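Local atomic coordinates of DUF5012 domain-containing protein (Bacteroides thetaiotaomicron, PDB entry 5FQ8), a protein that is of unknown function but, as a lipoprotein with an Ig-like domain found in a seven-chain assembly, probably works at the bacterial cell surface. Residues V34-Y39 with F81-Y86; V87-A92 with M126-F131; D135-W140 with W196-A201. One frame throughout, in Å; residues are numbered along the deposited sequence.

Interaction 1. Residues V34-Y39 with F81-Y86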
loop_
_atom_site.group_PDB
_atom_site.type_symbol
_atom_site.label_atom_id
_atom_site.label_comp_id
_atom_site.label_asym_id
_atom_site.label_seq_id
_atom_site.Cartn_x
_atom_site.Cartn_y
_atom_site.Cartn_z
ATOM N N VAL G 34 -70.331 -3.958 12.416
ATOM C CA VAL G 34 -69.622 -5.198 12.672
ATOM C C VAL G 34 -68.140 -4.891 12.761
ATOM O O VAL G 34 -67.568 -4.295 11.842
ATOM C CB VAL G 34 -69.893 -6.236 11.574
ATOM C CG1 VAL G 34 -69.237 -7.555 11.936
ATOM C CG2 VAL G 34 -71.378 -6.408 11.373
ATOM N N GLU G 35 -67.520 -5.307 13.853
ATOM C CA GLU G 35 -66.106 -5.071 14.086
ATOM C C GLU G 35 -65.268 -5.705 12.984
ATOM O O GLU G 35 -65.229 -6.932 12.871
ATOM C CB GLU G 35 -65.712 -5.623 15.458
ATOM C CG GLU G 35 -64.229 -5.582 15.753
ATOM C CD GLU G 35 -63.646 -4.201 15.615
ATOM O OE1 GLU G 35 -64.214 -3.251 16.177
ATOM O OE2 GLU G 35 -62.617 -4.062 14.940
ATOM N N PRO G 36 -64.590 -4.910 12.157
ATOM C CA PRO G 36 -63.771 -5.491 11.080
ATOM C C PRO G 36 -62.656 -6.400 11.560
ATOM O O PRO G 36 -62.300 -7.343 10.845
ATOM C CB PRO G 36 -63.214 -4.253 10.371
ATOM C CG PRO G 36 -64.171 -3.173 10.689
ATOM C CD PRO G 36 -64.632 -3.446 12.082
ATOM N N GLY G 37 -62.082 -6.145 12.726
ATOM C CA GLY G 37 -61.092 -7.020 13.320
ATOM C C GLY G 37 -59.757 -6.327 13.535
ATOM O O GLY G 37 -59.491 -5.238 13.035
ATOM N N TYR G 38 -58.909 -7.010 14.291
ATOM C CA TYR G 38 -57.580 -6.508 14.612
ATOM C C TYR G 38 -56.763 -7.656 15.182
ATOM O O TYR G 38 -57.312 -8.661 15.640
ATOM C CB TYR G 38 -57.641 -5.348 15.606
ATOM C CG TYR G 38 -58.508 -5.651 16.794
ATOM C CD1 TYR G 38 -57.991 -6.279 17.907
ATOM C CD2 TYR G 38 -59.851 -5.322 16.792
ATOM C CE1 TYR G 38 -58.783 -6.568 18.979
ATOM C CE2 TYR G 38 -60.645 -5.603 17.858
ATOM C CZ TYR G 38 -60.110 -6.226 18.950
ATOM O OH TYR G 38 -60.914 -6.507 20.022
ATOM N N TYR G 39 -55.442 -7.491 15.152
ATOM C CA TYR G 39 -54.523 -8.489 15.682
ATOM C C TYR G 39 -53.464 -7.817 16.540
ATOM O O TYR G 39 -52.872 -6.816 16.131
ATOM C CB TYR G 39 -53.852 -9.278 14.552
ATOM C CG TYR G 39 -52.771 -10.202 15.042
ATOM C CD1 TYR G 39 -53.087 -11.404 15.647
ATOM C CD2 TYR G 39 -51.436 -9.866 14.912
ATOM C CE1 TYR G 39 -52.104 -12.248 16.104
ATOM C CE2 TYR G 39 -50.446 -10.702 15.364
ATOM C CZ TYR G 39 -50.786 -11.892 15.960
ATOM O OH TYR G 39 -49.798 -12.732 16.413
ATOM N N PHE G 81 -54.388 2.508 17.378
ATOM C CA PHE G 81 -54.856 2.965 16.075
ATOM C C PHE G 81 -56.308 3.404 16.203
ATOM O O PHE G 81 -57.017 2.995 17.122
ATOM C CB PHE G 81 -54.673 1.896 14.978
ATOM C CG PHE G 81 -55.554 0.679 15.118
ATOM C CD1 PHE G 81 -56.849 0.677 14.636
ATOM C CD2 PHE G 81 -55.061 -0.486 15.656
ATOM C CE1 PHE G 81 -57.648 -0.447 14.736
ATOM C CE2 PHE G 81 -55.855 -1.610 15.755
ATOM C CZ PHE G 81 -57.153 -1.587 15.294
ATOM N N THR G 82 -56.741 4.262 15.281
ATOM C CA THR G 82 -58.089 4.820 15.300
ATOM C C THR G 82 -58.920 4.298 14.142
ATOM O O THR G 82 -58.413 4.121 13.034
ATOM C CB THR G 82 -58.078 6.342 15.214
ATOM O OG1 THR G 82 -56.999 6.862 15.991
ATOM C CG2 THR G 82 -59.386 6.889 15.748
ATOM N N ARG G 83 -60.203 4.083 14.402
ATOM C CA ARG G 83 -61.173 3.763 13.367
ATOM C C ARG G 83 -62.371 4.680 13.539
ATOM O O ARG G 83 -62.932 4.769 14.634
ATOM C CB ARG G 83 -61.594 2.299 13.436
ATOM C CG ARG G 83 -62.431 1.848 12.266
ATOM C CD ARG G 83 -62.763 0.398 12.428
ATOM N NE ARG G 83 -61.761 -0.462 11.816
ATOM C CZ ARG G 83 -61.424 -1.654 12.290
ATOM N NH1 ARG G 83 -61.989 -2.107 13.394
ATOM N NH2 ARG G 83 -60.520 -2.385 11.672
ATOM N N THR G 84 -62.759 5.357 12.461
ATOM C CA THR G 84 -63.826 6.348 12.477
ATOM C C THR G 84 -65.039 5.829 11.720
ATOM O O THR G 84 -64.923 5.443 10.555
ATOM C CB THR G 84 -63.353 7.651 11.847
ATOM O OG1 THR G 84 -62.110 8.041 12.433
ATOM C CG2 THR G 84 -64.377 8.729 12.081
ATOM N N VAL G 85 -66.198 5.843 12.368
ATOM C CA VAL G 85 -67.427 5.321 11.789
ATOM C C VAL G 85 -68.411 6.466 11.631
ATOM O O VAL G 85 -68.664 7.199 12.591
ATOM C CB VAL G 85 -68.028 4.203 12.656
ATOM C CG1 VAL G 85 -69.368 3.790 12.119
ATOM C CG2 VAL G 85 -67.101 3.024 12.686
ATOM N N TYR G 86 -68.967 6.610 10.428
ATOM C CA TYR G 86 -69.909 7.669 10.095
ATOM C C TYR G 86 -71.293 7.092 9.821
ATOM O O TYR G 86 -71.432 6.005 9.257
ATOM C CB TYR G 86 -69.446 8.455 8.869
ATOM C CG TYR G 86 -68.055 9.036 8.955
ATOM C CD1 TYR G 86 -66.947 8.286 8.589
ATOM C CD2 TYR G 86 -67.852 10.346 9.363
ATOM C CE1 TYR G 86 -65.673 8.817 8.646
ATOM C CE2 TYR G 86 -66.583 10.885 9.422
ATOM C CZ TYR G 86 -65.498 10.115 9.064
ATOM O OH TYR G 86 -64.232 10.640 9.119
#
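R83 carries this contact. Its chain leaves strand 78-87 extended, with CG anti to the backbone N, then bends at the third torsion so that the guanidinium lies flat beneath the bend E35-P36-G37. Here the packing is close: P36 sets CG 3.5 Å above the guanidinium plane, over its centre. E35 and the G37 carbonyl sit at the rim of the same group. R83 NH1 makes a salt bridge to E35 OE2 at 2.6 Å; as a hydrogen bond it is weak, bent to 129°, and the carboxylate is turned 38° from the guanidinium plane. R83 NH2 reaches G37 O at 3.3 Å, a weak but nearly straight bond of 173°. E35 OE2 also takes the G37 N-H on its anti lone pair (3.1 Å), holding the carboxylate across the bend, while Y69 OH binds OE1 and R83 NE donates a hydrogen bond to D22 O. The other end is looser. Y38 CB merely touches the edge of the F81 ring, 3.8 Å from F81 CZ; the Y38 ring then leads away, and F81 stacks on Y69. R83 is buried, whereas E35 and P36 remain partly exposed. With P36 CA 9.9 Å from R83 CA, strand 78-87 of one sheet opposes the run into strand 38-42 of the other, the two-layer arrangement of an Ig-like beta sandwich.

Interaction 2. Residues V87-A92 with M126-F131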
loop_
_atom_site.group_PDB
_atom_site.type_symbol
_atom_site.label_atom_id
_atom_site.label_comp_id
_atom_site.label_asym_id
_atom_site.label_seq_id
_atom_site.Cartn_x
_atom_site.Cartn_y
_atom_site.Cartn_z
ATOM N N VAL G 87 -72.325 7.843 10.201
ATOM C CA VAL G 87 -73.709 7.388 10.120
ATOM C C VAL G 87 -74.513 8.356 9.259
ATOM O O VAL G 87 -74.453 9.572 9.467
ATOM C CB VAL G 87 -74.335 7.259 11.520
ATOM C CG1 VAL G 87 -75.668 6.564 11.432
ATOM C CG2 VAL G 87 -73.418 6.496 12.424
ATOM N N ALA G 88 -75.290 7.813 8.320
ATOM C CA ALA G 88 -76.079 8.627 7.404
ATOM C C ALA G 88 -77.412 9.021 8.036
ATOM O O ALA G 88 -77.661 8.784 9.218
ATOM C CB ALA G 88 -76.282 7.886 6.090
ATOM N N ASP G 89 -78.290 9.631 7.246
ATOM C CA ASP G 89 -79.551 10.156 7.740
ATOM C C ASP G 89 -80.760 9.329 7.340
ATOM O O ASP G 89 -81.860 9.606 7.838
ATOM C CB ASP G 89 -79.748 11.594 7.237
ATOM C CG ASP G 89 -80.953 12.280 7.859
ATOM O OD1 ASP G 89 -80.806 12.847 8.957
ATOM O OD2 ASP G 89 -82.040 12.247 7.249
ATOM N N ASN G 90 -80.584 8.345 6.447
ATOM C CA ASN G 90 -81.612 7.408 5.985
ATOM C C ASN G 90 -82.439 7.983 4.842
ATOM O O ASN G 90 -82.880 7.237 3.962
ATOM C CB ASN G 90 -82.540 6.964 7.129
ATOM C CG ASN G 90 -82.602 5.469 7.281
ATOM O OD1 ASN G 90 -81.789 4.739 6.715
ATOM N ND2 ASN G 90 -83.565 4.999 8.060
ATOM N N THR G 91 -82.635 9.300 4.839
ATOM C CA THR G 91 -83.465 9.954 3.833
ATOM C C THR G 91 -82.845 9.860 2.446
ATOM O O THR G 91 -81.628 9.921 2.292
ATOM C CB THR G 91 -83.671 11.419 4.204
ATOM O OG1 THR G 91 -84.393 11.497 5.438
ATOM C CG2 THR G 91 -84.441 12.147 3.112
ATOM N N ALA G 92 -83.694 9.720 1.432
ATOM C CA ALA G 92 -83.222 9.597 0.062
ATOM C C ALA G 92 -82.611 10.907 -0.427
ATOM O O ALA G 92 -82.895 11.992 0.088
ATOM C CB ALA G 92 -84.363 9.180 -0.863
ATOM N N MET G 126 -76.147 14.287 7.452
ATOM C CA MET G 126 -76.597 14.317 8.835
ATOM C C MET G 126 -78.000 14.881 8.979
ATOM O O MET G 126 -78.580 14.787 10.065
ATOM C CB MET G 126 -75.630 15.154 9.678
ATOM C CG MET G 126 -74.407 15.621 8.904
ATOM S SD MET G 126 -73.724 17.180 9.487
ATOM C CE MET G 126 -73.447 16.807 11.212
ATOM N N GLU G 127 -78.535 15.472 7.915
ATOM C CA GLU G 127 -79.857 16.075 7.833
ATOM C C GLU G 127 -80.304 15.944 6.389
ATOM O O GLU G 127 -79.461 15.990 5.485
ATOM C CB GLU G 127 -79.835 17.553 8.257
ATOM C CG GLU G 127 -79.757 17.797 9.755
ATOM C CD GLU G 127 -81.103 17.679 10.445
ATOM O OE1 GLU G 127 -82.000 16.992 9.912
ATOM O OE2 GLU G 127 -81.269 18.287 11.525
ATOM N N PRO G 128 -81.615 15.805 6.128
ATOM C CA PRO G 128 -82.055 15.370 4.797
ATOM C C PRO G 128 -81.518 16.240 3.679
ATOM O O PRO G 128 -81.490 15.822 2.519
ATOM C CB PRO G 128 -83.580 15.461 4.886
ATOM C CG PRO G 128 -83.872 15.389 6.343
ATOM C CD PRO G 128 -82.759 16.127 6.994
ATOM N N GLY G 129 -81.071 17.442 4.023
ATOM C CA GLY G 129 -80.488 18.320 3.034
ATOM C C GLY G 129 -79.003 18.549 3.218
ATOM O O GLY G 129 -78.290 18.809 2.248
ATOM N N ILE G 130 -78.522 18.447 4.451
ATOM C CA ILE G 130 -77.171 18.864 4.806
ATOM C C ILE G 130 -76.253 17.650 4.841
ATOM O O ILE G 130 -76.608 16.603 5.392
ATOM C CB ILE G 130 -77.168 19.609 6.156
ATOM C CG1 ILE G 130 -78.040 20.863 6.079
ATOM C CG2 ILE G 130 -75.757 19.979 6.558
ATOM C CD1 ILE G 130 -79.477 20.660 6.499
ATOM N N PHE G 131 -75.069 17.787 4.254
ATOM C CA PHE G 131 -74.091 16.711 4.186
ATOM C C PHE G 131 -72.785 17.146 4.835
ATOM O O PHE G 131 -72.379 18.303 4.717
ATOM C CB PHE G 131 -73.810 16.304 2.747
ATOM C CG PHE G 131 -74.968 15.656 2.055
ATOM C CD1 PHE G 131 -76.116 16.366 1.764
ATOM C CD2 PHE G 131 -74.898 14.325 1.685
ATOM C CE1 PHE G 131 -77.178 15.759 1.126
ATOM C CE2 PHE G 131 -75.952 13.714 1.045
ATOM C CZ PHE G 131 -77.094 14.430 0.764
#
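The D89 carboxylate is the flat group that does the touching, its CG anti to the backbone N. Over one of its faces runs the E127-P128 backbone, with E127 CA and P128 N each 4.0 Å from D89 CG. At its edge T91 OG1, from the same segment, donates to D89 OD2 (3.1 Å), arriving nearly along the C-O axis. D89 OD2 also lies 3.7 Å from P128 CG, while D89 OD1 comes 3.2 Å from M126 O; both of the latter are acceptors, so nothing binds there. With T91 OG1 anti to the carbonyl carbon and CG2 anti to the backbone N (chi1 -64°), the methyl meets the proline, T91 CG2 being 3.9 Å from P128 CB. P128 belongs to the turn of a beta hairpin between strands 120-125 and 130-133, in which M126 N binds I130 O at 3.1 Å. Facing it is the linker that leaves the last strand of the Ig-like domain. E127 adds a second negative charge, E127 OE1 being 4.4 Å from D89 OD1, which might raise the affinity of either carboxylate for a proton. Just past the carboxylate, T91 O accepts from Q125 NE2, on the strand that leads into this same hairpin turn.

Interaction 3. Residues D135-W140 with W196-A201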
loop_
_atom_site.group_PDB
_atom_site.type_symbol
_atom_site.label_atom_id
_atom_site.label_comp_id
_atom_site.label_asym_id
_atom_site.label_seq_id
_atom_site.Cartn_x
_atom_site.Cartn_y
_atom_site.Cartn_z
ATOM N N ASP G 135 -63.173 16.824 3.575
ATOM C CA ASP G 135 -62.113 17.623 2.971
ATOM C C ASP G 135 -62.648 18.212 1.666
ATOM O O ASP G 135 -62.757 17.501 0.661
ATOM C CB ASP G 135 -60.862 16.784 2.734
ATOM C CG ASP G 135 -59.627 17.629 2.516
ATOM O OD1 ASP G 135 -59.763 18.861 2.389
ATOM O OD2 ASP G 135 -58.520 17.056 2.471
ATOM N N PHE G 136 -62.974 19.501 1.691
ATOM C CA PHE G 136 -63.344 20.190 0.462
ATOM C C PHE G 136 -62.204 20.260 -0.534
ATOM O O PHE G 136 -62.448 20.574 -1.700
ATOM C CB PHE G 136 -63.800 21.611 0.758
ATOM C CG PHE G 136 -65.279 21.764 0.901
ATOM C CD1 PHE G 136 -66.122 21.470 -0.149
ATOM C CD2 PHE G 136 -65.823 22.238 2.080
ATOM C CE1 PHE G 136 -67.480 21.622 -0.020
ATOM C CE2 PHE G 136 -67.178 22.396 2.217
ATOM C CZ PHE G 136 -68.012 22.087 1.167
ATOM N N LEU G 137 -60.969 20.013 -0.106
ATOM C CA LEU G 137 -59.813 20.154 -0.975
ATOM C C LEU G 137 -59.375 18.836 -1.587
ATOM O O LEU G 137 -58.303 18.780 -2.190
ATOM C CB LEU G 137 -58.643 20.776 -0.214
ATOM C CG LEU G 137 -58.844 22.093 0.533
ATOM C CD1 LEU G 137 -57.552 22.515 1.200
ATOM C CD2 LEU G 137 -59.336 23.184 -0.392
ATOM N N GLY G 138 -60.164 17.777 -1.443
ATOM C CA GLY G 138 -59.797 16.515 -2.052
ATOM C C GLY G 138 -58.452 15.991 -1.623
ATOM O O GLY G 138 -57.852 15.182 -2.335
ATOM N N GLY G 139 -57.955 16.437 -0.476
ATOM C CA GLY G 139 -56.680 15.967 0.029
ATOM C C GLY G 139 -55.477 16.630 -0.605
ATOM O O GLY G 139 -54.461 15.967 -0.808
ATOM N N TRP G 140 -55.567 17.923 -0.930
ATOM C CA TRP G 140 -54.414 18.603 -1.500
ATOM C C TRP G 140 -53.338 18.832 -0.453
ATOM O O TRP G 140 -52.152 18.900 -0.790
ATOM C CB TRP G 140 -54.823 19.932 -2.139
ATOM C CG TRP G 140 -53.666 20.836 -2.431
ATOM C CD1 TRP G 140 -53.385 22.020 -1.825
ATOM C CD2 TRP G 140 -52.622 20.615 -3.383
ATOM N NE1 TRP G 140 -52.243 22.566 -2.354
ATOM C CE2 TRP G 140 -51.749 21.719 -3.309
ATOM C CE3 TRP G 140 -52.340 19.594 -4.295
ATOM C CZ2 TRP G 140 -50.616 21.832 -4.112
ATOM C CZ3 TRP G 140 -51.212 19.708 -5.092
ATOM C CH2 TRP G 140 -50.363 20.816 -4.989
ATOM N N TRP G 196 -66.746 20.546 -7.803
ATOM C CA TRP G 196 -66.668 21.855 -7.176
ATOM C C TRP G 196 -65.291 22.435 -7.430
ATOM O O TRP G 196 -64.316 21.704 -7.620
ATOM C CB TRP G 196 -66.981 21.805 -5.671
ATOM C CG TRP G 196 -66.022 21.028 -4.795
ATOM C CD1 TRP G 196 -64.771 21.404 -4.413
ATOM C CD2 TRP G 196 -66.275 19.774 -4.155
ATOM N NE1 TRP G 196 -64.220 20.452 -3.602
ATOM C CE2 TRP G 196 -65.121 19.437 -3.431
ATOM C CE3 TRP G 196 -67.356 18.895 -4.144
ATOM C CZ2 TRP G 196 -65.022 18.258 -2.695
ATOM C CZ3 TRP G 196 -67.255 17.724 -3.422
ATOM C CH2 TRP G 196 -66.098 17.416 -2.705
ATOM N N THR G 197 -65.243 23.757 -7.487
ATOM C CA THR G 197 -64.001 24.507 -7.423
ATOM C C THR G 197 -64.101 25.406 -6.209
ATOM O O THR G 197 -65.134 26.050 -5.997
ATOM C CB THR G 197 -63.760 25.334 -8.684
ATOM O OG1 THR G 197 -64.832 26.263 -8.850
ATOM C CG2 THR G 197 -63.669 24.441 -9.903
ATOM N N VAL G 198 -63.050 25.424 -5.401
ATOM C CA VAL G 198 -63.039 26.171 -4.153
ATOM C C VAL G 198 -61.792 27.039 -4.131
ATOM O O VAL G 198 -60.727 26.623 -4.601
ATOM C CB VAL G 198 -63.106 25.224 -2.936
ATOM C CG1 VAL G 198 -61.949 24.245 -2.951
ATOM C CG2 VAL G 198 -63.154 26.011 -1.644
ATOM N N ALA G 199 -61.935 28.259 -3.618
ATOM C CA ALA G 199 -60.857 29.237 -3.574
ATOM C C ALA G 199 -60.379 29.411 -2.138
ATOM O O ALA G 199 -61.193 29.589 -1.225
ATOM C CB ALA G 199 -61.314 30.578 -4.148
ATOM N N TYR G 200 -59.065 29.368 -1.948
ATOM C CA TYR G 200 -58.451 29.340 -0.629
ATOM C C TYR G 200 -57.497 30.526 -0.461
ATOM O O TYR G 200 -57.362 31.373 -1.345
ATOM C CB TYR G 200 -57.738 28.003 -0.412
ATOM C CG TYR G 200 -57.437 27.681 1.031
ATOM C CD1 TYR G 200 -58.420 27.788 2.005
ATOM C CD2 TYR G 200 -56.171 27.271 1.418
ATOM C CE1 TYR G 200 -58.148 27.502 3.322
ATOM C CE2 TYR G 200 -55.889 26.983 2.731
ATOM C CZ TYR G 200 -56.884 27.096 3.678
ATOM O OH TYR G 200 -56.610 26.810 4.993
ATOM N N ALA G 201 -56.837 30.551 0.699
ATOM C CA ALA G 201 -55.997 31.624 1.226
ATOM C C ALA G 201 -55.575 32.701 0.232
ATOM O O ALA G 201 -54.390 32.831 -0.092
ATOM C CB ALA G 201 -54.743 31.025 1.865
#
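W196 leaves strand 193-200 with CB aimed at the turn D135-G138 and CG in the crowded position between its own backbone N and carbonyl carbon. From there the indole reaches F136. Its first ring atom to meet the turn, W196 CD1, lies 3.7 Å from F136 O; next to it W196 NE1 donates to F136 O at 2.6 Å, the N-H bent to 143°. The carbonyl receives it in its own plane, on a lone pair, although the oxygen stands 21° out of the indole plane. W196 CE2 then takes F136 CD1 over one face of the indole, 4.0 Å away and offset toward the rim, and W196 CZ2, further along, lies 4.1 Å from F136 CA. The two aromatics thus form an edge-to-face pair, the edge of F136 meeting the five-membered ring of W196 with planes at 82°. The turn is type I, and it lies buried against the antiparallel sheet of the C-terminal domain, where M182, I121, I208 and V210 also pack against W196. D135 makes an Asx turn inside it: D135 OD1 accepts from L137 N at 3.0 Å, from above the carboxylate plane, and is also bound by M153 N. G138, which ends the turn, and G139 after it have positive phi, which favours glycine. Replacing W196, say by an alanine here, would remove the N-H that binds the F136 carbonyl and the indole face that receives the F136 edge, and would probably loosen the turn over the sheet. Two residues along the strand, on the same side, V198 CG1 meets L137 CD2 at 3.8 Å, the two side chains crossing at about a right angle, and F206 touches L137 from the adjoining strand.

How the interactions relate
From the N terminus, the chain first closes interaction 1, a loop of 41 intervening residues whose ends join the two sheets of the Ig-like domain. Strand 78-87 then runs straight into the linker, where interaction 2 begins; it spans 33 residues and sets the linker after strand 78-87 against the hairpin turn at 126-131. The same hairpin strand leads on to the 135-140 turn, and interaction 3 closes the longest loop, 55 residues, onto strand 193-200. The three are in series, none nesting or crossing. Interactions 2 and 3 reach the same antiparallel sheet, whereas 1 and 3 lie about 28 Å apart, centre to centre, on opposite sides of the chain's centre.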